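Local coordinates for protein probable sensor histidine kinase pdtas (Mycobacterium tuberculosis, PDB 2YKF) that probably senses cyclic di-GMP in nutrient-starved mycobacteria through its GAF and PAS-like sensor region, promoting histidine autophosphorylation that switches on a two-component signalling cascade, at residues D22-V27 with Q123-L128; W45-R48 with V52-C55; A86-G91 with V113-V118; R149-D154 with D181-L186. All blocks are in the same frame, centred on the assembly; numbering follows the deposited sequence. Where two conformers were deposited one is given.

In the fold
Starting from the N terminus, helix 18-38 gives contact 1 its first half, and the loop it opens closes only when strand 123-131 packs against that helix. Inside this long loop lie contact 2, the hairpin of strands 41-47 and 53-59, and then, in series with it, contact 3, where helix 83-90 meets strand 114-120. All three belong to one antiparallel GAF sheet: contact 1 covers it with helix 18-38, contact 3 with helix 83-90, and Phe89 of contact 3 also touches the hairpin of contact 2. Contact 4 opens after contact 1 has closed and ties helix 143-161 to strand 183-186 of the PAS-like sheet.

Contact 1 (D22-V27 with Q123-L128); sequences DHLHAV and QVVAVL
Leu24 of helix 18-38 reaches strand 123-131 exactly where that strand carries a classic beta bulge, so that two consecutive residues, Val125 and Ala126, both turn toward the helix and meet the same leucine. In a regular strand, neighbours alternate between the two faces of the sheet; here the pair sits opposite Val118 of the adjacent strand, and the backbone of both bonds to it. Leu24 does the touching with its branched end. Its CD2 lies 3.6 Å from the Ala126 CB and 3.9 Å from the Val125 CG2, while CD1 stays a little farther off, 4.1 Å from Ala126 CB. CG stands anti to the carbonyl carbon (chi1 -65°); CD1 continues the chain in extended form, and CD2 is the other branch. Val125 meets it obliquely with CG2, the branch set between its own backbone N and carbonyl carbon. Ala126 carries only a methyl, consistent with the close approach; Leu24 CA and Ala126 CA are also the nearest such pair, at 7.8 Å. Met44 and Val46 of strand 41-47 also touch Leu24, and Leu16 covers Val125, so apolar side chains from several parts of the GAF domain surround the contact. Elsewhere on the helix, His25 looks toward the second subunit, where its ND1 is hydrogen-bonded to Glu285 of that chain. Between the two segments themselves no hydrogen bond passes. Helix and sheet are held here by buried methyl packing, which depends on shape and exclusion of water and has no polar bond to fix its direction.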
loop_
_atom_site.group_PDB
_atom_site.type_symbol
_atom_site.label_atom_id
_atom_site.label_comp_id
_atom_site.label_asym_id
_atom_site.label_seq_id
_atom_site.Cartn_x
_atom_site.Cartn_y
_atom_site.Cartn_z
ATOM N N ASP A 22 -21.641 -8.523 10.590
ATOM C CA ASP A 22 -21.222 -7.200 10.066
ATOM C C ASP A 22 -19.967 -6.630 10.647
ATOM O O ASP A 22 -19.135 -6.117 9.914
ATOM C CB ASP A 22 -22.281 -6.143 10.368
ATOM C CG ASP A 22 -23.456 -6.265 9.522
ATOM O OD1 ASP A 22 -23.387 -6.999 8.490
ATOM O OD2 ASP A 22 -24.456 -5.560 9.857
ATOM N N HIS A 23 -19.871 -6.637 11.972
ATOM C CA HIS A 23 -18.707 -6.133 12.614
ATOM C C HIS A 23 -17.424 -6.894 12.179
ATOM O O HIS A 23 -16.383 -6.271 11.981
ATOM C CB HIS A 23 -18.869 -6.219 14.117
ATOM C CG HIS A 23 -17.758 -5.581 14.889
ATOM N ND1 HIS A 23 -17.575 -4.216 14.940
ATOM C CD2 HIS A 23 -16.799 -6.120 15.680
ATOM C CE1 HIS A 23 -16.563 -3.941 15.744
ATOM N NE2 HIS A 23 -16.085 -5.087 16.221
ATOM N N LEU A 24 -17.491 -8.224 12.051
ATOM C CA LEU A 24 -16.292 -8.936 11.632
ATOM C C LEU A 24 -15.964 -8.600 10.201
ATOM O O LEU A 24 -14.784 -8.495 9.859
ATOM C CB LEU A 24 -16.381 -10.472 11.826
ATOM C CG LEU A 24 -16.477 -10.850 13.330
ATOM C CD1 LEU A 24 -16.559 -12.351 13.464
ATOM C CD2 LEU A 24 -15.306 -10.352 14.095
ATOM N N HIS A 25 -16.977 -8.465 9.352
ATOM C CA HIS A 25 -16.723 -8.045 7.958
ATOM C C HIS A 25 -15.980 -6.683 7.936
ATOM O O HIS A 25 -15.021 -6.492 7.186
ATOM C CB HIS A 25 -18.020 -7.889 7.163
ATOM C CG HIS A 25 -18.576 -9.178 6.651
ATOM N ND1 HIS A 25 -18.134 -9.774 5.487
ATOM C CD2 HIS A 25 -19.609 -9.949 7.095
ATOM C CE1 HIS A 25 -18.852 -10.867 5.242
ATOM N NE2 HIS A 25 -19.750 -10.996 6.205
ATOM N N ALA A 26 -16.455 -5.764 8.749
ATOM C CA ALA A 26 -15.792 -4.435 8.955
ATOM C C ALA A 26 -14.349 -4.546 9.457
ATOM O O ALA A 26 -13.446 -3.835 8.972
ATOM C CB ALA A 26 -16.660 -3.557 9.935
ATOM N N VAL A 27 -14.083 -5.427 10.441
ATOM C CA VAL A 27 -12.715 -5.659 10.857
ATOM C C VAL A 27 -11.798 -6.051 9.684
ATOM O O VAL A 27 -10.700 -5.439 9.497
ATOM C CB VAL A 27 -12.593 -6.800 11.933
ATOM C CG1 VAL A 27 -11.087 -7.123 12.185
ATOM C CG2 VAL A 27 -13.344 -6.336 13.259
ATOM N N GLN A 123 -19.666 -9.293 23.930
ATOM C CA GLN A 123 -19.113 -10.621 23.775
ATOM C C GLN A 123 -17.812 -10.613 22.923
ATOM O O GLN A 123 -17.628 -9.768 22.037
ATOM C CB GLN A 123 -20.181 -11.682 23.351
ATOM C CG GLN A 123 -20.930 -11.448 22.040
ATOM C CD GLN A 123 -21.408 -12.761 21.317
ATOM O OE1 GLN A 123 -21.040 -13.895 21.706
ATOM N NE2 GLN A 123 -22.202 -12.588 20.233
ATOM N N VAL A 124 -16.886 -11.492 23.238
ATOM C CA VAL A 124 -15.744 -11.702 22.367
ATOM C C VAL A 124 -16.317 -12.505 21.222
ATOM O O VAL A 124 -16.726 -13.711 21.403
ATOM C CB VAL A 124 -14.634 -12.464 23.037
ATOM C CG1 VAL A 124 -13.572 -12.844 22.025
ATOM C CG2 VAL A 124 -14.030 -11.656 24.201
ATOM N N VAL A 125 -16.398 -11.866 20.046
ATOM C CA VAL A 125 -16.914 -12.549 18.839
ATOM C C VAL A 125 -15.858 -13.178 17.946
ATOM O O VAL A 125 -16.187 -14.025 17.077
ATOM C CB VAL A 125 -17.879 -11.666 18.023
ATOM C CG1 VAL A 125 -19.075 -11.277 18.863
ATOM C CG2 VAL A 125 -17.140 -10.356 17.505
ATOM N N ALA A 126 -14.610 -12.787 18.139
ATOM C CA ALA A 126 -13.499 -13.386 17.428
ATOM C C ALA A 126 -12.264 -13.111 18.199
ATOM O O ALA A 126 -12.256 -12.249 19.075
ATOM C CB ALA A 126 -13.352 -12.793 15.919
ATOM N N VAL A 127 -11.204 -13.833 17.867
ATOM C CA VAL A 127 -9.873 -13.581 18.413
ATOM C C VAL A 127 -8.817 -13.470 17.286
ATOM O O VAL A 127 -8.834 -14.254 16.354
ATOM C CB VAL A 127 -9.459 -14.726 19.360
ATOM C CG1 VAL A 127 -8.071 -14.504 19.843
ATOM C CG2 VAL A 127 -10.429 -14.737 20.556
ATOM N N LEU A 128 -7.921 -12.510 17.395
ATOM C CA LEU A 128 -6.856 -12.300 16.413
ATOM C C LEU A 128 -5.663 -12.920 16.960
ATOM O O LEU A 128 -5.380 -12.720 18.147
ATOM C CB LEU A 128 -6.552 -10.793 16.321
ATOM C CG LEU A 128 -7.733 -9.896 15.869
ATOM C CD1 LEU A 128 -7.238 -8.480 15.738
ATOM C CD2 LEU A 128 -8.253 -10.352 14.511
#

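Contact 2 (W45-R48 with V52-C55); sequences WVRR and VLVC
The indole of Trp45 lies over Cys55, whose CB sits above one face of the ring, 3.6 Å from the centroid of the six-membered ring and 14° off its normal, as a CH-pi contact. The Cys55 SG stands above that ring too, but at a distance, 4.7 Å from the centroid. Leu53 CB and the carbonyl carbon of Val54 approach the indole obliquely. With CG anti to the carbonyl carbon (chi1 -63°), the ring lies over strand 53-59, while NE1 is hydrogen-bonded to Thr129 OG1 of strand 123-131, the neighbour across the other edge of strand 41-47. The other flat group, the Arg48 guanidinium, has Val52 CG1 and Val54 CG2 beside it, again obliquely. The aliphatic part of the Arg48 side chain runs alongside Val52, with Arg48 CD 3.4 Å from Val52 CB, while the charged end pairs with Asp50 and bonds to His13. Val46 and Val54 form a hydrogen-bonded pair: Val46 N gives to Val54 O at 2.8 Å, and Val54 N returns a bond to Val46 O at 3.0 Å. A third bond, Arg48 N to Val52 O at 2.9 Å, continues the pairing past the strand ends. Trp45 with Cys55 and Arg47 with Leu53 are non-hydrogen-bonded pairs, and their side chains share the face on which helix 83-90 lies, Val85 touching Trp45 and Leu53, Phe89 touching Arg47; Val46 and Val54 occupy the other, toward helix 6-13. This is an antiparallel beta hairpin, joining two adjacent strands of the central GAF sheet.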
loop_
_atom_site.group_PDB
_atom_site.type_symbol
_atom_site.label_atom_id
_atom_site.label_comp_id
_atom_site.label_asym_id
_atom_site.label_seq_id
_atom_site.Cartn_x
_atom_site.Cartn_y
_atom_site.Cartn_z
ATOM N N TRP A 45 -9.865 -15.762 14.280
ATOM C CA TRP A 45 -10.416 -17.078 14.713
ATOM C C TRP A 45 -11.792 -16.891 15.291
ATOM O O TRP A 45 -12.017 -15.913 16.027
ATOM C CB TRP A 45 -9.538 -17.657 15.812
ATOM C CG TRP A 45 -8.156 -17.931 15.344
ATOM C CD1 TRP A 45 -7.081 -17.140 15.442
ATOM C CD2 TRP A 45 -7.738 -19.113 14.716
ATOM N NE1 TRP A 45 -5.973 -17.743 14.874
ATOM C CE2 TRP A 45 -6.359 -18.981 14.438
ATOM C CE3 TRP A 45 -8.381 -20.309 14.410
ATOM C CZ2 TRP A 45 -5.606 -20.014 13.834
ATOM C CZ3 TRP A 45 -7.637 -21.329 13.782
ATOM C CH2 TRP A 45 -6.282 -21.160 13.491
ATOM N N VAL A 46 -12.725 -17.771 14.907
ATOM C CA VAL A 46 -14.052 -17.844 15.543
ATOM C C VAL A 46 -14.213 -19.233 16.241
ATOM O O VAL A 46 -13.383 -20.138 16.003
ATOM C CB VAL A 46 -15.243 -17.544 14.592
ATOM C CG1 VAL A 46 -15.175 -16.032 14.052
ATOM C CG2 VAL A 46 -15.351 -18.566 13.397
ATOM N N ARG A 47 -15.236 -19.346 17.105
ATOM C CA ARG A 47 -15.449 -20.541 17.961
ATOM C C ARG A 47 -16.840 -21.009 17.682
ATOM O O ARG A 47 -17.809 -20.260 17.821
ATOM C CB ARG A 47 -15.325 -20.162 19.438
ATOM C CG ARG A 47 -15.574 -21.322 20.404
ATOM C CD ARG A 47 -15.332 -20.909 21.839
ATOM N NE ARG A 47 -16.451 -20.124 22.384
ATOM C CZ ARG A 47 -16.543 -19.736 23.671
ATOM N NH1 ARG A 47 -15.580 -20.056 24.539
ATOM N NH2 ARG A 47 -17.597 -19.034 24.099
ATOM N N ARG A 48 -16.968 -22.239 17.213
ATOM C CA ARG A 48 -18.300 -22.726 16.890
ATOM C C ARG A 48 -19.003 -23.148 18.179
ATOM O O ARG A 48 -18.401 -23.105 19.253
ATOM C CB ARG A 48 -18.217 -23.953 15.993
ATOM C CG ARG A 48 -16.990 -24.104 15.171
ATOM C CD ARG A 48 -16.767 -25.610 14.931
ATOM N NE ARG A 48 -17.044 -25.962 13.554
ATOM C CZ ARG A 48 -17.112 -27.200 13.078
ATOM N NH1 ARG A 48 -16.973 -28.249 13.878
ATOM N NH2 ARG A 48 -17.344 -27.376 11.783
ATOM N N VAL A 52 -14.997 -25.849 18.920
ATOM C CA VAL A 52 -13.932 -26.027 17.929
ATOM C C VAL A 52 -13.587 -24.611 17.310
ATOM O O VAL A 52 -14.465 -23.759 17.167
ATOM C CB VAL A 52 -14.336 -27.117 16.858
ATOM C CG1 VAL A 52 -13.559 -26.990 15.580
ATOM C CG2 VAL A 52 -14.186 -28.615 17.448
ATOM N N LEU A 53 -12.325 -24.401 16.954
ATOM C CA LEU A 53 -11.868 -23.114 16.416
ATOM C C LEU A 53 -11.665 -23.165 14.891
ATOM O O LEU A 53 -11.089 -24.118 14.385
ATOM C CB LEU A 53 -10.570 -22.698 17.096
ATOM C CG LEU A 53 -10.574 -22.725 18.608
ATOM C CD1 LEU A 53 -9.266 -22.166 19.138
ATOM C CD2 LEU A 53 -11.755 -21.998 19.198
ATOM N N VAL A 54 -12.074 -22.088 14.206
ATOM C CA VAL A 54 -11.949 -21.957 12.776
ATOM C C VAL A 54 -11.267 -20.628 12.436
ATOM O O VAL A 54 -11.683 -19.539 12.934
ATOM C CB VAL A 54 -13.351 -21.947 12.150
ATOM C CG1 VAL A 54 -13.283 -21.906 10.620
ATOM C CG2 VAL A 54 -14.150 -23.153 12.659
ATOM N N CYS A 55 -10.210 -20.695 11.624
ATOM C CA CYS A 55 -9.609 -19.430 11.089
ATOM C C CYS A 55 -10.439 -18.988 9.869
ATOM O O CYS A 55 -10.595 -19.748 8.869
ATOM C CB CYS A 55 -8.145 -19.617 10.688
ATOM S SG CYS A 55 -7.419 -18.117 9.875
#

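Contact 3 (A86-G91 with V113-V118); sequences AATFSG and VEVSPV
The side chains of Thr88 and Val115 run antiparallel alongside one another, whereas the threonine stands roughly perpendicular to Pro117; between them, these two approaches make nearly the whole contact. The threonine points from helix 83-90 toward strand 114-120 and divides its branches between the two partners. OG1 goes to the valine, 3.4 Å from Val115 CG1, and the CG2 methyl goes to the proline ring, 3.7 Å from Pro117 CB and 3.9 Å from Pro117 CD. The split follows from the first torsion of Thr88 (chi1 -49°): CG2 takes the place anti to the backbone N, while OG1 turns back beside that N. From there the hydroxyl also reaches Leu84 O, one turn earlier in the helix, and is hydrogen-bonded to it. Val115 meets it with CG1, the branch anti to its own backbone N (chi1 176°), and touches Val127 of the next strand as well. The short axes of helix 86-90 and strand 114-118 are inclined at 33° and come within 8.5 Å of each other. One residue on, Phe89 starts out away from this strand, but its ring packs on Val127 and Arg47, extending the cover of the helix over the GAF sheet. No hydrogen bond crosses between helix and strand. The polar need of the Thr88 hydroxyl is met inside its own helix, while the threonine methyl supplies the packing on the proline.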
loop_
_atom_site.group_PDB
_atom_site.type_symbol
_atom_site.label_atom_id
_atom_site.label_comp_id
_atom_site.label_asym_id
_atom_site.label_seq_id
_atom_site.Cartn_x
_atom_site.Cartn_y
_atom_site.Cartn_z
ATOM N N ALA A 86 -8.495 -20.180 22.747
ATOM C CA ALA A 86 -9.703 -20.774 23.385
ATOM C C ALA A 86 -10.087 -20.023 24.676
ATOM O O ALA A 86 -11.278 -19.687 24.889
ATOM C CB ALA A 86 -9.477 -22.313 23.663
ATOM N N ALA A 87 -9.096 -19.741 25.517
ATOM C CA ALA A 87 -9.314 -19.028 26.791
ATOM C C ALA A 87 -9.750 -17.569 26.576
ATOM O O ALA A 87 -10.508 -17.021 27.377
ATOM C CB ALA A 87 -8.045 -19.041 27.620
ATOM N N THR A 88 -9.239 -16.926 25.515
ATOM C CA THR A 88 -9.641 -15.536 25.222
ATOM C C THR A 88 -11.106 -15.450 24.863
ATOM O O THR A 88 -11.744 -14.436 25.130
ATOM C CB THR A 88 -8.775 -14.893 24.124
ATOM O OG1 THR A 88 -7.396 -15.108 24.419
ATOM C CG2 THR A 88 -9.001 -13.350 24.073
ATOM N N PHE A 89 -11.673 -16.511 24.292
ATOM C CA PHE A 89 -13.113 -16.535 24.047
ATOM C C PHE A 89 -13.882 -16.642 25.336
ATOM O O PHE A 89 -15.024 -16.178 25.409
ATOM C CB PHE A 89 -13.494 -17.702 23.168
ATOM C CG PHE A 89 -13.247 -17.467 21.720
ATOM C CD1 PHE A 89 -14.168 -16.751 20.964
ATOM C CD2 PHE A 89 -12.104 -17.980 21.103
ATOM C CE1 PHE A 89 -13.955 -16.554 19.610
ATOM C CE2 PHE A 89 -11.855 -17.764 19.733
ATOM C CZ PHE A 89 -12.792 -17.062 18.989
ATOM N N SER A 90 -13.207 -17.221 26.348
ATOM C CA SER A 90 -13.788 -17.659 27.648
ATOM C C SER A 90 -13.765 -16.608 28.758
ATOM O O SER A 90 -14.811 -16.076 29.127
ATOM C CB SER A 90 -13.077 -18.932 28.153
ATOM O OG SER A 90 -13.799 -20.096 27.798
ATOM N N GLY A 91 -12.585 -16.347 29.314
ATOM C CA GLY A 91 -12.454 -15.378 30.379
ATOM C C GLY A 91 -12.390 -13.941 29.880
ATOM O O GLY A 91 -11.429 -13.217 30.190
ATOM N N VAL A 113 3.720 -15.232 18.952
ATOM C CA VAL A 113 2.256 -14.979 18.823
ATOM C C VAL A 113 1.499 -14.287 19.985
ATOM O O VAL A 113 1.330 -14.870 21.071
ATOM C CB VAL A 113 1.479 -16.290 18.402
ATOM C CG1 VAL A 113 -0.011 -16.038 18.280
ATOM C CG2 VAL A 113 1.989 -16.819 17.090
ATOM N N GLU A 114 0.989 -13.077 19.741
ATOM C CA GLU A 114 0.078 -12.443 20.698
ATOM C C GLU A 114 -1.382 -12.614 20.295
ATOM O O GLU A 114 -1.742 -12.635 19.109
ATOM C CB GLU A 114 0.418 -10.979 20.886
ATOM C CG GLU A 114 1.892 -10.754 21.213
ATOM C CD GLU A 114 2.478 -9.607 20.415
ATOM O OE1 GLU A 114 1.868 -8.505 20.443
ATOM O OE2 GLU A 114 3.520 -9.816 19.721
ATOM N N VAL A 115 -2.218 -12.741 21.296
ATOM C CA VAL A 115 -3.563 -13.098 21.111
ATOM C C VAL A 115 -4.355 -11.948 21.682
ATOM O O VAL A 115 -4.033 -11.422 22.762
ATOM C CB VAL A 115 -3.852 -14.439 21.844
ATOM C CG1 VAL A 115 -5.298 -14.827 21.780
ATOM C CG2 VAL A 115 -2.957 -15.546 21.287
ATOM N N SER A 116 -5.346 -11.505 20.933
ATOM C CA SER A 116 -6.256 -10.455 21.418
ATOM C C SER A 116 -7.687 -10.606 20.937
ATOM O O SER A 116 -7.955 -11.056 19.809
ATOM C CB SER A 116 -5.709 -9.073 21.116
ATOM O OG SER A 116 -5.471 -8.942 19.753
ATOM N N PRO A 117 -8.629 -10.177 21.770
ATOM C CA PRO A 117 -10.001 -10.338 21.417
ATOM C C PRO A 117 -10.578 -9.204 20.555
ATOM O O PRO A 117 -10.137 -8.062 20.625
ATOM C CB PRO A 117 -10.691 -10.265 22.779
ATOM C CG PRO A 117 -9.834 -9.246 23.507
ATOM C CD PRO A 117 -8.459 -9.637 23.144
ATOM N N VAL A 118 -11.605 -9.544 19.810
ATOM C CA VAL A 118 -12.398 -8.584 19.113
ATOM C C VAL A 118 -13.752 -8.648 19.814
ATOM O O VAL A 118 -14.379 -9.709 19.799
ATOM C CB VAL A 118 -12.579 -9.005 17.652
ATOM C CG1 VAL A 118 -13.499 -8.024 16.899
ATOM C CG2 VAL A 118 -11.202 -9.093 16.927
#

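Contact 4 (R149-D154 with D181-L186); sequences RLCATD and DGFIRL
Phe183 meets Cys151 of helix 143-161 with the far end of its ring. Its CZ lies 3.7 Å from Cys151 CB, and the Cys151 SG sits at the ring edge, 5.0 Å from the centroid and 82° off the normal. Both side chains reach across in the same way, with Phe183 CG (chi1 176°) and Cys151 SG each anti to their backbone N. Tyr148 stacks edge-to-face with the phenylalanine, and Leu37 of helix 18-38 touches both Phe183 and Cys151, so this end of the contact is buried among apolar groups. Strand 183-186 belongs to the antiparallel sheet of the PAS-like region, between strands 192-195 and 272-282, whereas helix 143-161 follows the last strand of the GAF sheet; the contact probably lies between the GAF and PAS-like domains, laying that helix against the PAS-like sheet. Arg185, two residues beyond Phe183, points to the same side and bends at chi2 and chi3 to bring its guanidinium to Asp154, one helical turn after Cys151. It was modelled in two conformers, so the contacts of its charged end hold for one of them and remain doubtful. In that conformer a salt bridge joins Asp154 OD2 to Arg185 NH1 at 3.4 Å, but the oxygen lies well out of the guanidinium plane and the two flat groups stand 89° apart, so charge alone acts directly. A water donates to Asp154 OD2 at 2.8 Å and accepts a weak bond from Arg185 NH1. Arg185 NE bonds weakly to Leu186 O of its own strand and, also weakly, to Ala276 O of strand 272-282.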
loop_
_atom_site.group_PDB
_atom_site.type_symbol
_atom_site.label_atom_id
_atom_site.label_comp_id
_atom_site.label_asym_id
_atom_site.label_seq_id
_atom_site.Cartn_x
_atom_site.Cartn_y
_atom_site.Cartn_z
ATOM N N ARG A 149 3.958 1.073 15.615
ATOM C CA ARG A 149 3.679 0.027 16.578
ATOM C C ARG A 149 2.833 0.555 17.734
ATOM O O ARG A 149 1.914 -0.108 18.191
ATOM C CB ARG A 149 4.990 -0.575 17.070
ATOM C CG ARG A 149 5.832 -1.202 15.917
ATOM C CD ARG A 149 7.141 -1.775 16.428
ATOM N NE ARG A 149 7.676 -2.746 15.467
ATOM C CZ ARG A 149 8.815 -2.597 14.823
ATOM N NH1 ARG A 149 9.582 -1.555 15.074
ATOM N NH2 ARG A 149 9.197 -3.498 13.949
ATOM N N LEU A 150 3.116 1.769 18.167
ATOM C CA LEU A 150 2.293 2.411 19.241
ATOM C C LEU A 150 0.850 2.626 18.807
ATOM O O LEU A 150 -0.087 2.381 19.565
ATOM C CB LEU A 150 2.937 3.718 19.707
ATOM C CG LEU A 150 4.183 3.524 20.640
ATOM C CD1 LEU A 150 4.759 4.928 20.814
ATOM C CD2 LEU A 150 3.818 2.939 21.993
ATOM N N CYS A 151 0.654 3.061 17.571
ATOM C CA CYS A 151 -0.713 3.203 17.025
ATOM C C CYS A 151 -1.407 1.838 16.889
ATOM O O CYS A 151 -2.612 1.744 17.174
ATOM C CB CYS A 151 -0.623 3.939 15.663
ATOM S SG CYS A 151 -2.295 4.408 15.030
ATOM N N ALA A 152 -0.670 0.789 16.436
ATOM C CA ALA A 152 -1.225 -0.575 16.327
ATOM C C ALA A 152 -1.755 -1.014 17.714
ATOM O O ALA A 152 -2.860 -1.529 17.834
ATOM C CB ALA A 152 -0.172 -1.566 15.808
ATOM N N THR A 153 -0.986 -0.744 18.759
ATOM C CA THR A 153 -1.448 -1.072 20.114
ATOM C C THR A 153 -2.729 -0.336 20.481
ATOM O O THR A 153 -3.626 -0.934 21.058
ATOM C CB THR A 153 -0.363 -0.756 21.124
ATOM O OG1 THR A 153 0.748 -1.583 20.826
ATOM C CG2 THR A 153 -0.836 -1.105 22.597
ATOM N N ASP A 154 -2.813 0.961 20.155
ATOM C CA ASP A 154 -4.049 1.725 20.358
ATOM C C ASP A 154 -5.238 1.116 19.630
ATOM O O ASP A 154 -6.340 1.061 20.177
ATOM C CB ASP A 154 -3.878 3.171 19.879
ATOM C CG ASP A 154 -3.005 3.986 20.790
ATOM O OD1 ASP A 154 -2.900 3.592 21.975
ATOM O OD2 ASP A 154 -2.408 4.995 20.326
ATOM N N ASP A 181 1.913 5.413 2.992
ATOM C CA ASP A 181 1.742 6.667 2.242
ATOM C C ASP A 181 2.044 7.929 3.047
ATOM O O ASP A 181 2.445 8.956 2.479
ATOM C CB ASP A 181 0.322 6.758 1.620
ATOM C CG ASP A 181 0.053 5.623 0.603
ATOM O OD1 ASP A 181 1.011 5.094 -0.044
ATOM O OD2 ASP A 181 -1.123 5.243 0.432
ATOM N N GLY A 182 1.737 7.921 4.350
ATOM C CA GLY A 182 1.967 9.128 5.158
ATOM C C GLY A 182 1.178 8.929 6.473
ATOM O O GLY A 182 -0.006 8.592 6.446
ATOM N N PHE A 183 1.837 9.131 7.591
ATOM C CA PHE A 183 1.213 8.819 8.882
ATOM C C PHE A 183 1.492 9.961 9.817
ATOM O O PHE A 183 2.673 10.415 9.901
ATOM C CB PHE A 183 1.855 7.566 9.484
ATOM C CG PHE A 183 1.336 7.236 10.867
ATOM C CD1 PHE A 183 0.147 6.633 11.020
ATOM C CD2 PHE A 183 2.032 7.652 12.005
ATOM C CE1 PHE A 183 -0.354 6.304 12.333
ATOM C CE2 PHE A 183 1.551 7.381 13.276
ATOM C CZ PHE A 183 0.356 6.714 13.444
ATOM N N ILE A 184 0.448 10.434 10.520
ATOM C CA ILE A 184 0.567 11.552 11.516
ATOM C C ILE A 184 -0.146 11.123 12.806
ATOM O O ILE A 184 -1.256 10.585 12.737
ATOM C CB ILE A 184 -0.171 12.791 11.002
ATOM C CG1 ILE A 184 0.652 13.483 9.908
ATOM C CG2 ILE A 184 -0.414 13.856 12.120
ATOM C CD1 ILE A 184 -0.127 14.485 9.038
ATOM N N ARG A 185 0.502 11.297 13.963
ATOM C CA ARG A 185 -0.162 11.036 15.228
ATOM C C ARG A 185 -0.464 12.392 15.867
ATOM O O ARG A 185 0.435 13.226 15.999
ATOM C CB ARG A 185 0.695 10.149 16.131
ATOM C CG ARG A 185 0.100 9.881 17.509
ATOM C CD ARG A 185 -1.143 9.044 17.419
ATOM N NE ARG A 185 -2.118 9.466 18.424
ATOM C CZ ARG A 185 -2.129 9.050 19.684
ATOM N NH1 ARG A 185 -1.228 8.172 20.103
ATOM N NH2 ARG A 185 -3.059 9.490 20.519
ATOM N N LEU A 186 -1.744 12.616 16.214
ATOM C CA LEU A 186 -2.121 13.873 16.919
ATOM C C LEU A 186 -2.396 13.541 18.386
ATOM O O LEU A 186 -2.988 12.538 18.668
ATOM C CB LEU A 186 -3.417 14.466 16.366
ATOM C CG LEU A 186 -3.519 14.945 14.942
ATOM C CD1 LEU A 186 -4.806 15.827 14.832
ATOM C CD2 LEU A 186 -2.256 15.751 14.615
HETATM O O HOH W 1 0.006 5.939 19.321
#